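Local coordinates for effector protein HopAB2 (Pseudomonas syringae, PDB 2FD4) that acts as a virulence factor that suppresses programmed cell death in susceptible host plants, its C-terminal domain, crystallised here, being an E3 ubiquitin ligase, at residues A[30-36]-A[43-55]. Numbering follows the deposited sequence.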
# COMPACT_ATOMS: atom_id res chain seq x y z
N LEU A 30 -6.78 12.15 -6.08
CA LEU A 30 -6.55 10.69 -5.97
C LEU A 30 -7.31 10.02 -7.10
O LEU A 30 -8.49 10.34 -7.32
CB LEU A 30 -7.06 10.15 -4.62
CG LEU A 30 -6.54 10.91 -3.40
CD1 LEU A 30 -7.12 10.36 -2.12
CD2 LEU A 30 -5.00 10.92 -3.36
N GLY A 31 -6.68 9.09 -7.79
CA GLY A 31 -7.24 8.62 -9.07
C GLY A 31 -7.74 7.20 -9.14
O GLY A 31 -7.92 6.66 -10.24
N PHE A 32 -7.98 6.58 -7.99
CA PHE A 32 -8.26 5.16 -7.95
C PHE A 32 -9.44 4.84 -8.81
O PHE A 32 -10.54 5.39 -8.66
CB PHE A 32 -8.50 4.65 -6.53
CG PHE A 32 -8.55 3.13 -6.43
CD1 PHE A 32 -7.40 2.37 -6.56
CD2 PHE A 32 -9.75 2.47 -6.18
CE1 PHE A 32 -7.46 1.00 -6.48
CE2 PHE A 32 -9.79 1.08 -6.07
CZ PHE A 32 -8.65 0.37 -6.22
N LYS A 33 -9.19 3.95 -9.75
CA LYS A 33 -10.23 3.39 -10.57
C LYS A 33 -10.04 1.90 -10.45
O LYS A 33 -9.15 1.33 -11.06
CB LYS A 33 -10.13 3.90 -12.00
CG LYS A 33 -10.58 5.36 -12.11
CD LYS A 33 -9.89 6.12 -13.23
CE LYS A 33 -10.27 7.60 -13.26
NZ LYS A 33 -9.51 8.33 -14.32
N ASP A 34 -10.88 1.30 -9.62
CA ASP A 34 -10.87 -0.15 -9.41
C ASP A 34 -11.09 -0.86 -10.74
O ASP A 34 -11.86 -0.38 -11.58
CB ASP A 34 -11.98 -0.53 -8.44
CG ASP A 34 -11.80 -1.91 -7.86
OD1 ASP A 34 -11.92 -2.91 -8.60
OD2 ASP A 34 -11.55 -1.98 -6.65
N ALA A 35 -10.44 -2.01 -10.93
CA ALA A 35 -10.65 -2.79 -12.16
C ALA A 35 -12.13 -3.11 -12.38
O ALA A 35 -12.75 -2.64 -13.34
CB ALA A 35 -9.83 -4.07 -12.12
N ALA A 36 -12.72 -3.88 -11.47
CA ALA A 36 -14.14 -4.23 -11.58
C ALA A 36 -15.01 -3.04 -11.16
O ALA A 36 -15.45 -2.23 -12.15
CB ALA A 36 -14.45 -5.45 -10.73
N VAL A 43 -8.31 1.94 -15.74
CA VAL A 43 -8.12 1.32 -14.45
C VAL A 43 -6.77 1.73 -13.87
O VAL A 43 -5.80 1.90 -14.60
CB VAL A 43 -8.19 -0.23 -14.60
CG1 VAL A 43 -7.80 -0.92 -13.30
CG2 VAL A 43 -9.58 -0.66 -15.03
N THR A 44 -6.73 1.90 -12.54
CA THR A 44 -5.49 2.14 -11.85
C THR A 44 -4.62 0.87 -11.93
O THR A 44 -5.11 -0.24 -11.69
CB THR A 44 -5.75 2.48 -10.35
OG1 THR A 44 -6.71 3.54 -10.27
CG2 THR A 44 -4.49 2.91 -9.68
N HIS A 45 -3.33 1.04 -12.26
CA HIS A 45 -2.35 -0.05 -12.21
C HIS A 45 -1.49 0.12 -10.99
O HIS A 45 -1.26 1.24 -10.53
CB HIS A 45 -1.46 -0.10 -13.46
CG HIS A 45 -2.13 -0.73 -14.62
ND1 HIS A 45 -1.49 -1.61 -15.48
CD2 HIS A 45 -3.41 -0.64 -15.05
CE1 HIS A 45 -2.36 -2.02 -16.39
NE2 HIS A 45 -3.52 -1.44 -16.16
N CYS A 46 -1.05 -1.00 -10.45
CA CYS A 46 -0.17 -0.96 -9.31
C CYS A 46 1.12 -0.37 -9.80
O CYS A 46 1.49 -0.47 -10.97
CB CYS A 46 -0.00 -2.38 -8.76
SG CYS A 46 1.29 -2.66 -7.52
N LEU A 47 1.84 0.30 -8.91
CA LEU A 47 3.18 0.74 -9.23
C LEU A 47 4.12 -0.41 -9.73
O LEU A 47 5.04 -0.20 -10.51
CB LEU A 47 3.68 1.38 -7.91
CG LEU A 47 4.99 2.11 -7.97
CD1 LEU A 47 4.85 3.35 -8.84
CD2 LEU A 47 5.41 2.44 -6.58
N PHE A 48 3.85 -1.65 -9.29
CA PHE A 48 4.70 -2.81 -9.65
C PHE A 48 4.03 -3.62 -10.76
O PHE A 48 4.50 -4.71 -11.11
CB PHE A 48 4.94 -3.68 -8.42
CG PHE A 48 5.62 -2.94 -7.30
CD1 PHE A 48 7.00 -2.75 -7.32
CD2 PHE A 48 4.89 -2.42 -6.24
CE1 PHE A 48 7.63 -2.04 -6.31
CE2 PHE A 48 5.50 -1.74 -5.23
CZ PHE A 48 6.85 -1.51 -5.28
N GLY A 49 2.92 -3.12 -11.29
CA GLY A 49 2.37 -3.72 -12.53
C GLY A 49 1.01 -4.35 -12.34
O GLY A 49 0.71 -4.95 -11.29
N GLY A 50 0.14 -4.17 -13.33
CA GLY A 50 -1.14 -4.83 -13.29
C GLY A 50 -2.24 -4.00 -12.65
O GLY A 50 -1.97 -3.08 -11.89
N GLU A 51 -3.49 -4.31 -13.01
CA GLU A 51 -4.62 -3.55 -12.54
C GLU A 51 -4.83 -3.82 -11.05
O GLU A 51 -4.54 -4.93 -10.56
CB GLU A 51 -5.89 -3.94 -13.29
CG GLU A 51 -5.88 -3.60 -14.78
CD GLU A 51 -7.17 -4.01 -15.47
OE1 GLU A 51 -7.96 -4.76 -14.83
OE2 GLU A 51 -7.37 -3.63 -16.67
N LEU A 52 -5.31 -2.82 -10.34
CA LEU A 52 -5.73 -2.99 -8.93
C LEU A 52 -7.25 -3.14 -8.73
O LEU A 52 -8.04 -2.53 -9.46
CB LEU A 52 -5.26 -1.83 -8.08
CG LEU A 52 -3.76 -1.73 -7.89
CD1 LEU A 52 -3.42 -0.41 -7.26
CD2 LEU A 52 -3.28 -2.92 -7.10
N SER A 53 -7.66 -3.98 -7.76
CA SER A 53 -9.06 -4.15 -7.38
C SER A 53 -9.24 -4.57 -5.92
O SER A 53 -8.53 -5.44 -5.41
CB SER A 53 -9.82 -5.13 -8.29
OG SER A 53 -11.24 -5.05 -8.06
N LEU A 54 -10.19 -3.94 -5.26
CA LEU A 54 -10.54 -4.26 -3.89
C LEU A 54 -11.16 -5.66 -3.81
O LEU A 54 -11.40 -6.18 -2.72
CB LEU A 54 -11.50 -3.19 -3.35
CG LEU A 54 -10.89 -1.78 -3.32
CD1 LEU A 54 -11.80 -0.80 -2.61
CD2 LEU A 54 -9.60 -1.79 -2.67
N SER A 55 -11.51 -6.21 -4.98
CA SER A 55 -12.19 -7.50 -5.08
C SER A 55 -11.26 -8.59 -5.53
O SER A 55 -11.66 -9.74 -5.62
CB SER A 55 -13.38 -7.44 -6.07
OG SER A 55 -14.45 -6.66 -5.56
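The Phe32 ring meets Leu52 at its edge, CE1 lying 3.9 Å from Leu52 CB and near the ring plane. Over one face, toward the rim, sits the backbone N of Asp34, and the CG of Leu54 comes in obliquely near CE2. Phe85 and Val61 also touch this ring, packing the long loop between strands 18-21 and 61-65 against strands 61-65 and 83-87 of the U-box-like E3 ligase domain. With CG anti to the backbone N (chi1 -163°), the other flat group, the Asp34 carboxylate, reaches Ser53 and Leu54. Its OD2 takes the Leu54 N-H at 2.8 Å on the syn side, nearly straight but 21° out of the carboxylate plane. Ser53 OG lies 2.3 Å from Asp34 OD1, as if donating to it, but the separation is too short for its exact length to be trusted; the same OG accepts from Ser55 N in an ST turn.

The two backbones are also joined directly, without regular strand structure: Ala35 N gives its hydrogen to Leu52 O (2.9 Å), and Thr44 N donates to Lys33 O (2.9 Å). Alongside, Val43 CG1 packs on Ala35 CA at 3.6 Å. Farther along 43-55, a type I turn from Cys46 to Gly49 carries Phe48, inferred to bind E2, to Phe94. Back at the pairing, Thr44 OG1 accepts the Lys33 N-H at 2.6 Å, almost in line at 167°.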